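Local structure of pyridoxamine 5'-phosphate oxidase family protein (Corynebacterium diphtheriae NCTC 13129, 3CP3) at residues Ser22-Glu27 / Val45-Asp50; Gly30-His35 / Ser75-Glu80; Val58-Ala63 / Val127-Arg132; Val92-Asn97 / Arg132-Arg137. The protein is of unknown function but belongs to the pyridoxamine 5'-phosphate oxidase family of the FMN-binding clan, so it may bind a flavin. All blocks are in the same frame, centred on the assembly; numbering follows the deposited sequence.

Contact 1: Ser22-Glu27 / Val45-Asp50; sequences SRLSSE and VNFVLD
L24, of helix 17-25, meets F47 and L49 of strand 39-50, the helix lying against the antiparallel sheet of a pyridoxamine 5'-phosphate oxidase-like fold. L24 has CG anti to its backbone N (chi1 179°), and its CD2 reaches F47 CE1 at 3.7 Å while also resting 4.0 Å from L49 CD1. The leucine passes F47 obliquely and L49 at about a right angle, its CD2 serving both strand residues. The carbonyl of L24 is drawn in too: its O lies in the plane of the F47 ring, at the edge, 3.2 Å from CZ, where the positive rim of the ring would suit an oxygen. The same O accepts the backbone N-H of E27. S25 adds its CB against L49 CD2 at 4.1 Å, on the more open side of the contact. At E27 the chain has left the helix; the carboxylate turns off to a salt bridge with R83, but the carbonyl O stays 3.3 Å from F47 CZ. No direct hydrogen bond joins the two segments. Instead, a water near one face of the F47 ring donates to both backbone carbonyls, 2.8 Å to E27 O and 2.7 Å to F47 O.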
loop_
_atom_site.group_PDB
_atom_site.type_symbol
_atom_site.label_atom_id
_atom_site.label_comp_id
_atom_site.label_asym_id
_atom_site.label_seq_id
_atom_site.Cartn_x
_atom_site.Cartn_y
_atom_site.Cartn_z
ATOM N N SER A 22 14.430 8.748 7.215
ATOM C CA SER A 22 14.447 8.408 8.647
ATOM C C SER A 22 13.117 7.750 9.058
ATOM O O SER A 22 13.060 6.715 9.785
ATOM C CB SER A 22 14.661 9.663 9.471
ATOM O OG SER A 22 15.892 10.281 9.126
ATOM N N ARG A 23 12.012 8.326 8.621
ATOM C CA ARG A 23 10.720 7.801 9.077
ATOM C C ARG A 23 10.485 6.408 8.482
ATOM O O ARG A 23 9.991 5.475 9.150
ATOM C CB ARG A 23 9.583 8.710 8.645
ATOM C CG ARG A 23 9.514 10.074 9.415
ATOM C CD ARG A 23 8.324 10.822 8.961
ATOM N NE ARG A 23 8.455 12.272 9.172
ATOM C CZ ARG A 23 7.438 13.075 9.438
ATOM N NH1 ARG A 23 6.226 12.574 9.644
ATOM N NH2 ARG A 23 7.645 14.398 9.525
ATOM N N LEU A 24 10.851 6.243 7.236
ATOM C CA LEU A 24 10.719 4.893 6.629
ATOM C C LEU A 24 11.552 3.849 7.413
ATOM O O LEU A 24 11.065 2.729 7.694
ATOM C CB LEU A 24 11.147 4.978 5.150
ATOM C CG LEU A 24 11.108 3.675 4.325
ATOM C CD1 LEU A 24 10.406 3.883 2.972
ATOM C CD2 LEU A 24 12.513 3.251 4.111
ATOM N N SER A 25 12.779 4.251 7.759
ATOM C CA SER A 25 13.742 3.505 8.577
ATOM C C SER A 25 13.251 3.098 9.976
ATOM O O SER A 25 13.785 2.147 10.567
ATOM C CB SER A 25 15.000 4.357 8.776
ATOM O OG SER A 25 14.870 5.155 9.945
ATOM N N SER A 26 12.252 3.820 10.507
ATOM C CA SER A 26 11.728 3.547 11.819
ATOM C C SER A 26 10.682 2.426 11.789
ATOM O O SER A 26 10.231 2.015 12.818
ATOM C CB SER A 26 11.079 4.779 12.432
ATOM O OG SER A 26 9.880 5.097 11.740
ATOM N N GLU A 27 10.252 1.978 10.621
ATOM C CA GLU A 27 9.264 0.915 10.565
ATOM C C GLU A 27 10.018 -0.330 10.068
ATOM O O GLU A 27 11.078 -0.222 9.468
ATOM C CB GLU A 27 8.207 1.278 9.521
ATOM C CG GLU A 27 7.364 2.509 9.915
ATOM C CD GLU A 27 6.326 2.141 10.936
ATOM O OE1 GLU A 27 5.823 0.982 10.866
ATOM O OE2 GLU A 27 6.015 2.966 11.803
ATOM N N VAL A 45 5.794 -6.588 3.466
ATOM C CA VAL A 45 6.990 -7.398 3.699
ATOM C C VAL A 45 7.724 -6.768 4.846
ATOM O O VAL A 45 7.559 -5.561 5.074
ATOM C CB VAL A 45 7.943 -7.421 2.467
ATOM C CG1 VAL A 45 7.341 -8.170 1.342
ATOM C CG2 VAL A 45 8.396 -5.974 1.998
ATOM N N ASN A 46 8.494 -7.560 5.598
ATOM C CA ASN A 46 9.500 -7.001 6.522
ATOM C C ASN A 46 10.720 -6.580 5.677
ATOM O O ASN A 46 11.212 -7.347 4.826
ATOM C CB ASN A 46 9.908 -8.006 7.644
ATOM C CG ASN A 46 8.801 -8.234 8.700
ATOM O OD1 ASN A 46 8.318 -7.295 9.346
ATOM N ND2 ASN A 46 8.417 -9.484 8.883
ATOM N N PHE A 47 11.214 -5.370 5.895
ATOM C CA PHE A 47 12.290 -4.799 5.059
ATOM C C PHE A 47 13.333 -4.148 5.982
ATOM O O PHE A 47 13.068 -3.863 7.167
ATOM C CB PHE A 47 11.705 -3.723 4.076
ATOM C CG PHE A 47 11.376 -2.434 4.768
ATOM C CD1 PHE A 47 12.283 -1.362 4.762
ATOM C CD2 PHE A 47 10.194 -2.300 5.468
ATOM C CE1 PHE A 47 12.017 -0.203 5.478
ATOM C CE2 PHE A 47 9.897 -1.105 6.154
ATOM C CZ PHE A 47 10.813 -0.057 6.164
ATOM N N VAL A 48 14.484 -3.837 5.412
ATOM C CA VAL A 48 15.425 -2.941 6.056
ATOM C C VAL A 48 15.900 -1.963 4.988
ATOM O O VAL A 48 16.006 -2.322 3.806
ATOM C CB VAL A 48 16.643 -3.697 6.690
ATOM C CG1 VAL A 48 16.243 -4.383 7.998
ATOM C CG2 VAL A 48 17.286 -4.724 5.680
ATOM N N LEU A 49 16.168 -0.732 5.417
ATOM C CA LEU A 49 16.778 0.282 4.581
ATOM C C LEU A 49 18.299 0.235 4.742
ATOM O O LEU A 49 18.803 0.294 5.863
ATOM C CB LEU A 49 16.282 1.669 5.033
ATOM C CG LEU A 49 16.861 2.866 4.283
ATOM C CD1 LEU A 49 16.315 2.862 2.808
ATOM C CD2 LEU A 49 16.460 4.158 4.988
ATOM N N ASP A 50 19.014 0.148 3.629
ATOM C CA ASP A 50 20.482 0.078 3.609
ATOM C C ASP A 50 21.025 1.345 2.935
ATOM O O ASP A 50 20.594 1.711 1.849
ATOM C CB ASP A 50 20.960 -1.177 2.869
ATOM C CG ASP A 50 22.483 -1.348 2.916
ATOM O OD1 ASP A 50 23.126 -0.766 3.815
ATOM O OD2 ASP A 50 23.037 -2.078 2.063
HETATM O O HOH W 1 13.412 -1.663 8.767
#

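Contact 2: Gly30-His35 / Ser75-Glu80; sequences GRLVVH and SDVLFE. With ACY (acetic acid), chain B.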
loop_
_atom_site.group_PDB
_atom_site.type_symbol
_atom_site.label_atom_id
_atom_site.label_comp_id
_atom_site.label_asym_id
_atom_site.label_seq_id
_atom_site.Cartn_x
_atom_site.Cartn_y
_atom_site.Cartn_z
ATOM N N GLY A 30 6.754 -2.856 5.340
ATOM C CA GLY A 30 6.353 -1.956 4.232
ATOM C C GLY A 30 5.570 -2.709 3.171
ATOM O O GLY A 30 5.413 -3.949 3.261
ATOM N N ARG A 31 5.083 -2.005 2.162
ATOM C CA ARG A 31 4.260 -2.629 1.134
ATOM C C ARG A 31 4.901 -2.481 -0.209
ATOM O O ARG A 31 5.290 -1.378 -0.609
ATOM C CB ARG A 31 2.902 -1.912 1.094
ATOM C CG ARG A 31 2.197 -2.088 2.454
ATOM C CD ARG A 31 1.172 -1.104 2.754
ATOM N NE ARG A 31 0.841 -1.346 4.149
ATOM C CZ ARG A 31 1.363 -0.636 5.129
ATOM N NH1 ARG A 31 2.138 0.446 4.844
ATOM N NH2 ARG A 31 1.041 -0.955 6.371
ATOM N N LEU A 32 4.995 -3.594 -0.936
ATOM C CA LEU A 32 5.537 -3.531 -2.253
ATOM C C LEU A 32 4.391 -3.472 -3.259
ATOM O O LEU A 32 3.486 -4.316 -3.235
ATOM C CB LEU A 32 6.394 -4.775 -2.507
ATOM C CG LEU A 32 7.207 -4.703 -3.794
ATOM C CD1 LEU A 32 8.440 -3.796 -3.708
ATOM C CD2 LEU A 32 7.626 -6.111 -4.167
ATOM N N VAL A 33 4.462 -2.520 -4.207
ATOM C CA VAL A 33 3.462 -2.525 -5.218
ATOM C C VAL A 33 4.102 -2.993 -6.500
ATOM O O VAL A 33 5.079 -2.378 -6.978
ATOM C CB VAL A 33 2.851 -1.113 -5.432
ATOM C CG1 VAL A 33 1.805 -1.174 -6.502
ATOM C CG2 VAL A 33 2.251 -0.604 -4.093
ATOM N N VAL A 34 3.502 -4.024 -7.079
ATOM C CA VAL A 34 4.042 -4.635 -8.272
ATOM C C VAL A 34 3.024 -4.642 -9.369
ATOM O O VAL A 34 1.820 -4.416 -9.140
ATOM C CB VAL A 34 4.465 -6.106 -8.034
ATOM C CG1 VAL A 34 5.512 -6.182 -6.927
ATOM C CG2 VAL A 34 3.244 -6.951 -7.653
ATOM N N HIS A 35 3.527 -4.850 -10.573
ATOM C CA HIS A 35 2.662 -4.930 -11.708
ATOM C C HIS A 35 3.200 -5.727 -12.810
ATOM O O HIS A 35 4.416 -5.726 -13.061
ATOM C CB HIS A 35 2.228 -3.548 -12.230
ATOM C CG HIS A 35 3.310 -2.730 -12.861
ATOM N ND1 HIS A 35 4.309 -2.124 -12.124
ATOM C CD2 HIS A 35 3.485 -2.320 -14.133
ATOM C CE1 HIS A 35 5.078 -1.412 -12.926
ATOM N NE2 HIS A 35 4.616 -1.537 -14.153
ATOM N N SER A 75 10.331 -5.141 -13.055
ATOM C CA SER A 75 11.267 -4.787 -11.976
ATOM C C SER A 75 10.908 -3.439 -11.359
ATOM O O SER A 75 11.305 -3.123 -10.221
ATOM C CB SER A 75 12.729 -4.821 -12.499
ATOM O OG SER A 75 12.970 -3.693 -13.358
ATOM N N ASP A 76 10.067 -2.661 -12.058
ATOM C CA ASP A 76 9.663 -1.333 -11.605
ATOM C C ASP A 76 8.545 -1.475 -10.560
ATOM O O ASP A 76 7.492 -2.101 -10.818
ATOM C CB ASP A 76 9.165 -0.501 -12.840
ATOM C CG ASP A 76 8.711 0.915 -12.486
ATOM O OD1 ASP A 76 9.340 1.624 -11.664
ATOM O OD2 ASP A 76 7.713 1.349 -13.106
ATOM N N VAL A 77 8.804 -0.920 -9.375
ATOM C CA VAL A 77 7.949 -1.136 -8.201
ATOM C C VAL A 77 7.769 0.171 -7.446
ATOM O O VAL A 77 8.512 1.158 -7.667
ATOM C CB VAL A 77 8.541 -2.200 -7.179
ATOM C CG1 VAL A 77 8.591 -3.610 -7.794
ATOM C CG2 VAL A 77 9.951 -1.810 -6.629
ATOM N N LEU A 78 6.804 0.187 -6.525
ATOM C CA LEU A 78 6.810 1.186 -5.492
ATOM C C LEU A 78 6.959 0.470 -4.193
ATOM O O LEU A 78 6.559 -0.693 -4.080
ATOM C CB LEU A 78 5.429 1.890 -5.393
ATOM C CG LEU A 78 4.805 2.530 -6.581
ATOM C CD1 LEU A 78 3.430 3.094 -6.120
ATOM C CD2 LEU A 78 5.745 3.631 -7.163
ATOM N N PHE A 79 7.488 1.160 -3.206
ATOM C CA PHE A 79 7.566 0.649 -1.846
ATOM C C PHE A 79 7.067 1.727 -0.909
ATOM O O PHE A 79 7.526 2.905 -0.969
ATOM C CB PHE A 79 9.008 0.201 -1.501
ATOM C CG PHE A 79 9.096 -0.598 -0.216
ATOM C CD1 PHE A 79 8.739 -1.934 -0.196
ATOM C CD2 PHE A 79 9.480 -0.003 0.980
ATOM C CE1 PHE A 79 8.793 -2.665 1.001
ATOM C CE2 PHE A 79 9.517 -0.728 2.163
ATOM C CZ PHE A 79 9.168 -2.050 2.161
ATOM N N GLU A 80 6.139 1.359 -0.029
ATOM C CA GLU A 80 5.454 2.311 0.778
ATOM C C GLU A 80 5.438 1.916 2.250
ATOM O O GLU A 80 5.238 0.745 2.618
ATOM C CB GLU A 80 3.988 2.554 0.263
ATOM C CG GLU A 80 3.270 3.754 0.922
ATOM C CD GLU A 80 2.367 3.359 2.082
ATOM O OE1 GLU A 80 2.342 2.129 2.451
ATOM O OE2 GLU A 80 1.571 4.234 2.507
HETATM C C ACY B . 3.703 0.390 8.186
HETATM O O ACY B . 4.492 0.514 7.222
HETATM O OXT ACY B . 4.016 -0.161 9.273
HETATM C CH3 ACY B . 2.295 0.946 8.052
HETATM O O HOH W 2 6.420 -4.485 -10.555
#
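The F79 ring carries the backbone N of R31 over one face, offset toward the rim, and has L32 CD1 at its edge, 4.0 Å from CD1 of the ring. The bare backbone of G30 lies close, CA 3.5 Å from F79 CZ. These residues belong to an antiparallel strand pair, 29-36 with 76-83, in a curled sheet consistent with the split barrel of FMN-binding relatives. The H35 ring has D76 OD2 in its plane at the edge, ring and carboxylate 80° apart, while D76 makes its salt bridge with R132. R31 and E80 run side by side on the face they share with V33 and L78, and R31 NH1 makes a salt bridge of 2.9 Å to E80 OE1, reaching it on the syn side. Guanidinium and carboxylate are turned 64° apart, and R31 NE has its stronger partner in D82 of the second subunit. These charges therefore lie at the dimer interface, where V33 and L78 also pack on L40 of that subunit. On the other face L32 CD1 leans on V77 CB at 3.8 Å and also meets I129. Paired backbone bonds join R31 with E80 and V33 with L78; V33 N to L78 O, 2.8 Å long, is nearly straight at 175°.

Contact 3: Val58-Ala63 / Val127-Arg132; sequences VYFRTA and VRIDVR
V127 lies beside F60 and presses its branched side chain onto the phenylalanine ring. CB stands over one face, 3.7 Å from the ring centroid and 22° off the normal, a CH-pi contact displaced toward the rim at CZ. Beyond CB the valine forks. CG1, anti to the backbone N (chi1 176°), touches F60 CZ at 3.4 Å, whereas CG2 goes to T62, 3.6 Å from its OG1, with T62 crossing at about a right angle. F60 CG lies between its backbone N and carbonyl carbon, and the ring lies against V127. At the edge of this ring comes I129, with CG1 in the ring plane and CD1 3.8 Å from F60 CE2; CD1 also meets V58 CB at 4.0 Å. On the opposite face of the sheet Y59 and R128 run side by side, Y59 CE1 3.7 Å from R128 CB, their flat groups 78° apart. Both polar ends turn to E106 of helix 104-110, and R128 NH1 also bridges to D130 OD2. Four backbone hydrogen bonds pair V58 with I129 and F60 with V127 in antiparallel fashion. Strand 57-62 is thereby held between strands 39-50 and 125-139 of the antiparallel sheet: V58 packs on F47 and L94, F60 on V45, and V127 on A98 of strand 89-100, while the Y59 face looks toward helix 104-110.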
loop_
_atom_site.group_PDB
_atom_site.type_symbol
_atom_site.label_atom_id
_atom_site.label_comp_id
_atom_site.label_asym_id
_atom_site.label_seq_id
_atom_site.Cartn_x
_atom_site.Cartn_y
_atom_site.Cartn_z
ATOM N N VAL A 58 16.638 -0.821 -0.409
ATOM C CA VAL A 58 15.806 -1.617 0.513
ATOM C C VAL A 58 15.998 -3.080 0.243
ATOM O O VAL A 58 15.960 -3.493 -0.933
ATOM C CB VAL A 58 14.289 -1.318 0.278
ATOM C CG1 VAL A 58 13.370 -2.222 1.132
ATOM C CG2 VAL A 58 14.030 0.138 0.550
ATOM N N TYR A 59 16.158 -3.874 1.301
ATOM C CA TYR A 59 16.144 -5.332 1.156
ATOM C C TYR A 59 14.946 -5.925 1.852
ATOM O O TYR A 59 14.579 -5.499 2.961
ATOM C CB TYR A 59 17.383 -5.948 1.817
ATOM C CG TYR A 59 18.641 -5.664 1.066
ATOM C CD1 TYR A 59 19.015 -6.466 -0.027
ATOM C CD2 TYR A 59 19.454 -4.595 1.410
ATOM C CE1 TYR A 59 20.193 -6.200 -0.732
ATOM C CE2 TYR A 59 20.659 -4.355 0.711
ATOM C CZ TYR A 59 20.992 -5.137 -0.367
ATOM O OH TYR A 59 22.163 -4.915 -1.058
ATOM N N PHE A 60 14.382 -6.956 1.235
ATOM C CA PHE A 60 13.386 -7.788 1.863
ATOM C C PHE A 60 13.569 -9.227 1.377
ATOM O O PHE A 60 14.439 -9.491 0.556
ATOM C CB PHE A 60 11.964 -7.189 1.613
ATOM C CG PHE A 60 11.519 -7.207 0.173
ATOM C CD1 PHE A 60 10.834 -8.313 -0.334
ATOM C CD2 PHE A 60 11.789 -6.151 -0.667
ATOM C CE1 PHE A 60 10.410 -8.316 -1.662
ATOM C CE2 PHE A 60 11.423 -6.181 -2.016
ATOM C CZ PHE A 60 10.722 -7.251 -2.509
ATOM N N ARG A 61 12.849 -10.169 1.978
ATOM C CA ARG A 61 12.926 -11.553 1.604
ATOM C C ARG A 61 11.686 -12.014 0.936
ATOM O O ARG A 61 10.622 -11.567 1.277
ATOM C CB ARG A 61 13.087 -12.409 2.828
ATOM C CG ARG A 61 14.385 -12.224 3.482
ATOM C CD ARG A 61 14.252 -12.544 4.935
ATOM N NE ARG A 61 15.579 -12.780 5.450
ATOM C CZ ARG A 61 15.865 -13.082 6.708
ATOM N NH1 ARG A 61 17.138 -13.266 7.049
ATOM N NH2 ARG A 61 14.888 -13.198 7.602
ATOM N N THR A 62 11.839 -12.974 0.026
ATOM C CA THR A 62 10.717 -13.657 -0.587
ATOM C C THR A 62 10.886 -15.166 -0.425
ATOM O O THR A 62 11.867 -15.742 -0.923
ATOM C CB THR A 62 10.546 -13.294 -2.103
ATOM O OG1 THR A 62 11.797 -13.386 -2.802
ATOM C CG2 THR A 62 10.058 -11.932 -2.242
ATOM N N ALA A 63 9.979 -15.794 0.327
ATOM C CA ALA A 63 9.927 -17.253 0.352
ATOM C C ALA A 63 9.345 -17.758 -0.949
ATOM O O ALA A 63 9.925 -18.643 -1.540
ATOM C CB ALA A 63 9.118 -17.785 1.539
ATOM N N VAL A 127 15.488 -9.680 -1.923
ATOM C CA VAL A 127 15.221 -8.845 -3.097
ATOM C C VAL A 127 15.797 -7.500 -2.686
ATOM O O VAL A 127 15.668 -7.137 -1.510
ATOM C CB VAL A 127 13.700 -8.769 -3.360
ATOM C CG1 VAL A 127 13.368 -7.834 -4.526
ATOM C CG2 VAL A 127 13.163 -10.181 -3.618
ATOM N N ARG A 128 16.514 -6.833 -3.595
ATOM C CA ARG A 128 17.039 -5.489 -3.402
ATOM C C ARG A 128 16.215 -4.518 -4.236
ATOM O O ARG A 128 15.985 -4.772 -5.413
ATOM C CB ARG A 128 18.480 -5.388 -3.922
ATOM C CG ARG A 128 19.169 -4.037 -3.641
ATOM C CD ARG A 128 20.163 -3.677 -4.759
ATOM N NE ARG A 128 20.797 -4.875 -5.299
ATOM C CZ ARG A 128 20.996 -5.129 -6.586
ATOM N NH1 ARG A 128 20.623 -4.270 -7.547
ATOM N NH2 ARG A 128 21.579 -6.273 -6.921
ATOM N N ILE A 129 15.816 -3.400 -3.629
ATOM C CA ILE A 129 15.216 -2.297 -4.372
ATOM C C ILE A 129 16.228 -1.179 -4.503
ATOM O O ILE A 129 16.652 -0.633 -3.507
ATOM C CB ILE A 129 13.889 -1.706 -3.726
ATOM C CG1 ILE A 129 12.874 -2.828 -3.439
ATOM C CG2 ILE A 129 13.282 -0.669 -4.734
ATOM C CD1 ILE A 129 11.635 -2.444 -2.546
ATOM N N ASP A 130 16.577 -0.827 -5.734
ATOM C CA ASP A 130 17.386 0.333 -6.002
ATOM C C ASP A 130 16.426 1.512 -6.127
ATOM O O ASP A 130 15.601 1.533 -7.029
ATOM C CB ASP A 130 18.119 0.165 -7.330
ATOM C CG ASP A 130 19.310 -0.771 -7.227
ATOM O OD1 ASP A 130 19.927 -0.905 -6.158
ATOM O OD2 ASP A 130 19.606 -1.404 -8.219
ATOM N N VAL A 131 16.567 2.484 -5.229
ATOM C CA VAL A 131 15.645 3.595 -5.097
ATOM C C VAL A 131 15.986 4.729 -6.044
ATOM O O VAL A 131 17.125 5.217 -6.069
ATOM C CB VAL A 131 15.650 4.056 -3.651
ATOM C CG1 VAL A 131 14.718 5.300 -3.449
ATOM C CG2 VAL A 131 15.171 2.904 -2.779
ATOM N N ARG A 132 15.002 5.095 -6.865
ATOM C CA ARG A 132 15.121 6.178 -7.863
ATOM C C ARG A 132 14.571 7.496 -7.277
ATOM O O ARG A 132 15.076 8.581 -7.602
ATOM C CB ARG A 132 14.241 5.788 -9.059
ATOM C CG ARG A 132 14.643 6.205 -10.455
ATOM C CD ARG A 132 13.438 5.810 -11.434
ATOM N NE ARG A 132 13.195 4.371 -11.334
ATOM C CZ ARG A 132 12.004 3.786 -11.347
ATOM N NH1 ARG A 132 10.889 4.485 -11.459
ATOM N NH2 ARG A 132 11.941 2.485 -11.231
#

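Contact 4: Val92-Asn97 / Arg132-Arg137; sequences VVLKGN and REVSGR
K95 O accepts two backbone donors, R132 N at 2.8 Å and E133 N at 3.2 Å, which marks a classic beta bulge where strand 125-139 pairs with strand 89-100. Both bulge residues face K95. E133 lies alongside the lysine, but the lysine NZ goes on to a salt bridge with D39 of the second subunit. R132 bends at chi3 (-58°), which swings NE back toward strand 89-100. One guanidinium face lies over the backbone of G96, and at the edge N97 OD1 takes R132 NH2 at 2.7 Å, the donor standing 53° out of the amide's carbonyl plane. Beyond the bulge the strands pair regularly: V93 and S135 exchange two backbone bonds, and a water bridges V93 O and S135 OG. On the other face L94 CD2 touches V134 CG1 at 4.0 Å, and helix 17-25 packs here through L24 on L94 and S20 on V134. Farther out, R137 passes V93 obliquely and its NH2 pairs with D41 of the second subunit. In the second shell of the R132 tip, D76 forms a salt bridge with NH2, and S75 OG bonds to N97 ND2, which helps fix the amide whose OD1 meets the arginine.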
loop_
_atom_site.group_PDB
_atom_site.type_symbol
_atom_site.label_atom_id
_atom_site.label_comp_id
_atom_site.label_asym_id
_atom_site.label_seq_id
_atom_site.Cartn_x
_atom_site.Cartn_y
_atom_site.Cartn_z
ATOM N N VAL A 92 5.531 7.475 3.191
ATOM C CA VAL A 92 6.721 7.649 2.384
ATOM C C VAL A 92 6.561 6.604 1.257
ATOM O O VAL A 92 6.245 5.434 1.563
ATOM C CB VAL A 92 7.991 7.381 3.190
ATOM C CG1 VAL A 92 9.285 7.356 2.234
ATOM C CG2 VAL A 92 8.145 8.514 4.295
ATOM N N VAL A 93 6.732 7.058 0.018
ATOM C CA VAL A 93 6.675 6.187 -1.182
ATOM C C VAL A 93 8.039 6.234 -1.854
ATOM O O VAL A 93 8.559 7.337 -2.246
ATOM C CB VAL A 93 5.585 6.664 -2.138
ATOM C CG1 VAL A 93 5.572 5.838 -3.538
ATOM C CG2 VAL A 93 4.259 6.617 -1.479
ATOM N N LEU A 94 8.615 5.060 -2.040
ATOM C CA LEU A 94 9.801 4.961 -2.857
ATOM C C LEU A 94 9.430 4.451 -4.255
ATOM O O LEU A 94 8.613 3.508 -4.386
ATOM C CB LEU A 94 10.822 4.037 -2.173
ATOM C CG LEU A 94 11.119 4.250 -0.710
ATOM C CD1 LEU A 94 12.177 3.212 -0.335
ATOM C CD2 LEU A 94 11.655 5.715 -0.492
ATOM N N LYS A 95 9.976 5.082 -5.304
ATOM C CA LYS A 95 9.948 4.481 -6.630
ATOM C C LYS A 95 11.277 3.797 -6.887
ATOM O O LYS A 95 12.320 4.387 -6.617
ATOM C CB LYS A 95 9.769 5.527 -7.698
ATOM C CG LYS A 95 8.387 6.176 -7.700
ATOM C CD LYS A 95 8.154 6.817 -9.072
ATOM C CE LYS A 95 6.979 7.811 -9.070
ATOM N NZ LYS A 95 5.669 7.162 -8.717
ATOM N N GLY A 96 11.251 2.573 -7.434
ATOM C CA GLY A 96 12.505 1.942 -7.757
ATOM C C GLY A 96 12.404 0.698 -8.595
ATOM O O GLY A 96 11.372 0.456 -9.236
ATOM N N ASN A 97 13.519 -0.025 -8.655
ATOM C CA ASN A 97 13.592 -1.287 -9.384
ATOM C C ASN A 97 14.036 -2.384 -8.462
ATOM O O ASN A 97 15.044 -2.209 -7.720
ATOM C CB ASN A 97 14.501 -1.196 -10.596
ATOM C CG ASN A 97 13.940 -0.239 -11.655
ATOM O OD1 ASN A 97 14.124 0.952 -11.541
ATOM N ND2 ASN A 97 13.249 -0.763 -12.677
ATOM N N ARG A 132 15.002 5.095 -6.865
ATOM C CA ARG A 132 15.121 6.178 -7.863
ATOM C C ARG A 132 14.571 7.496 -7.277
ATOM O O ARG A 132 15.076 8.581 -7.602
ATOM C CB ARG A 132 14.241 5.788 -9.059
ATOM C CG ARG A 132 14.643 6.205 -10.455
ATOM C CD ARG A 132 13.438 5.810 -11.434
ATOM N NE ARG A 132 13.195 4.371 -11.334
ATOM C CZ ARG A 132 12.004 3.786 -11.347
ATOM N NH1 ARG A 132 10.889 4.485 -11.459
ATOM N NH2 ARG A 132 11.941 2.485 -11.231
ATOM N N GLU A 133 13.528 7.392 -6.449
ATOM C CA GLU A 133 12.808 8.570 -5.916
ATOM C C GLU A 133 12.245 8.296 -4.522
ATOM O O GLU A 133 11.836 7.162 -4.205
ATOM C CB GLU A 133 11.619 8.981 -6.816
ATOM C CG GLU A 133 11.967 9.563 -8.192
ATOM C CD GLU A 133 10.728 9.884 -9.047
ATOM O OE1 GLU A 133 10.607 9.353 -10.176
ATOM O OE2 GLU A 133 9.875 10.686 -8.613
ATOM N N VAL A 134 12.158 9.353 -3.723
ATOM C CA VAL A 134 11.648 9.253 -2.352
ATOM C C VAL A 134 10.579 10.326 -2.279
ATOM O O VAL A 134 10.856 11.479 -2.632
ATOM C CB VAL A 134 12.753 9.660 -1.369
ATOM C CG1 VAL A 134 12.234 9.589 0.094
ATOM C CG2 VAL A 134 14.008 8.785 -1.557
ATOM N N SER A 135 9.363 9.968 -1.886
ATOM C CA SER A 135 8.352 11.009 -1.656
ATOM C C SER A 135 7.711 10.872 -0.307
ATOM O O SER A 135 7.016 9.905 -0.063
ATOM C CB SER A 135 7.255 10.983 -2.727
ATOM O OG SER A 135 7.860 11.028 -4.007
ATOM N N GLY A 136 7.856 11.878 0.546
ATOM C CA GLY A 136 7.227 11.752 1.862
ATOM C C GLY A 136 6.155 12.788 1.962
ATOM O O GLY A 136 6.325 13.896 1.482
ATOM N N ARG A 137 5.072 12.462 2.640
ATOM C CA ARG A 137 3.990 13.431 2.808
ATOM C C ARG A 137 3.468 13.303 4.214
ATOM O O ARG A 137 3.422 12.198 4.741
ATOM C CB ARG A 137 2.861 13.069 1.826
ATOM C CG ARG A 137 3.271 13.197 0.384
ATOM C CD ARG A 137 2.130 12.861 -0.558
ATOM N NE ARG A 137 2.122 11.452 -0.910
ATOM C CZ ARG A 137 1.643 10.985 -2.072
ATOM N NH1 ARG A 137 1.146 11.823 -2.972
ATOM N NH2 ARG A 137 1.675 9.680 -2.333
HETATM O O HOH W 3 8.531 8.222 -4.821
#

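In the fold
All four contacts belong to one antiparallel sheet that curls on itself. Contacts 2 and 3, with centres about 9 Å apart, meet across its interior, where L32 and F79 touch I129; contact 1 sets helix 17-25 against this core about 14 Å from contact 2. Strand 125-139 serves contacts 3 and 4, which share R132, where the chain turns a corner; D76 of contact 2 reaches the same arginine. Along the chain contact 1 closes before contacts 3 and 4 open, whereas contact 2 crosses contacts 1 and 3, so segments distant in sequence interlock. Contacts 2 and 4 also touch the second subunit, so this side of the sheet takes part in the dimer interface.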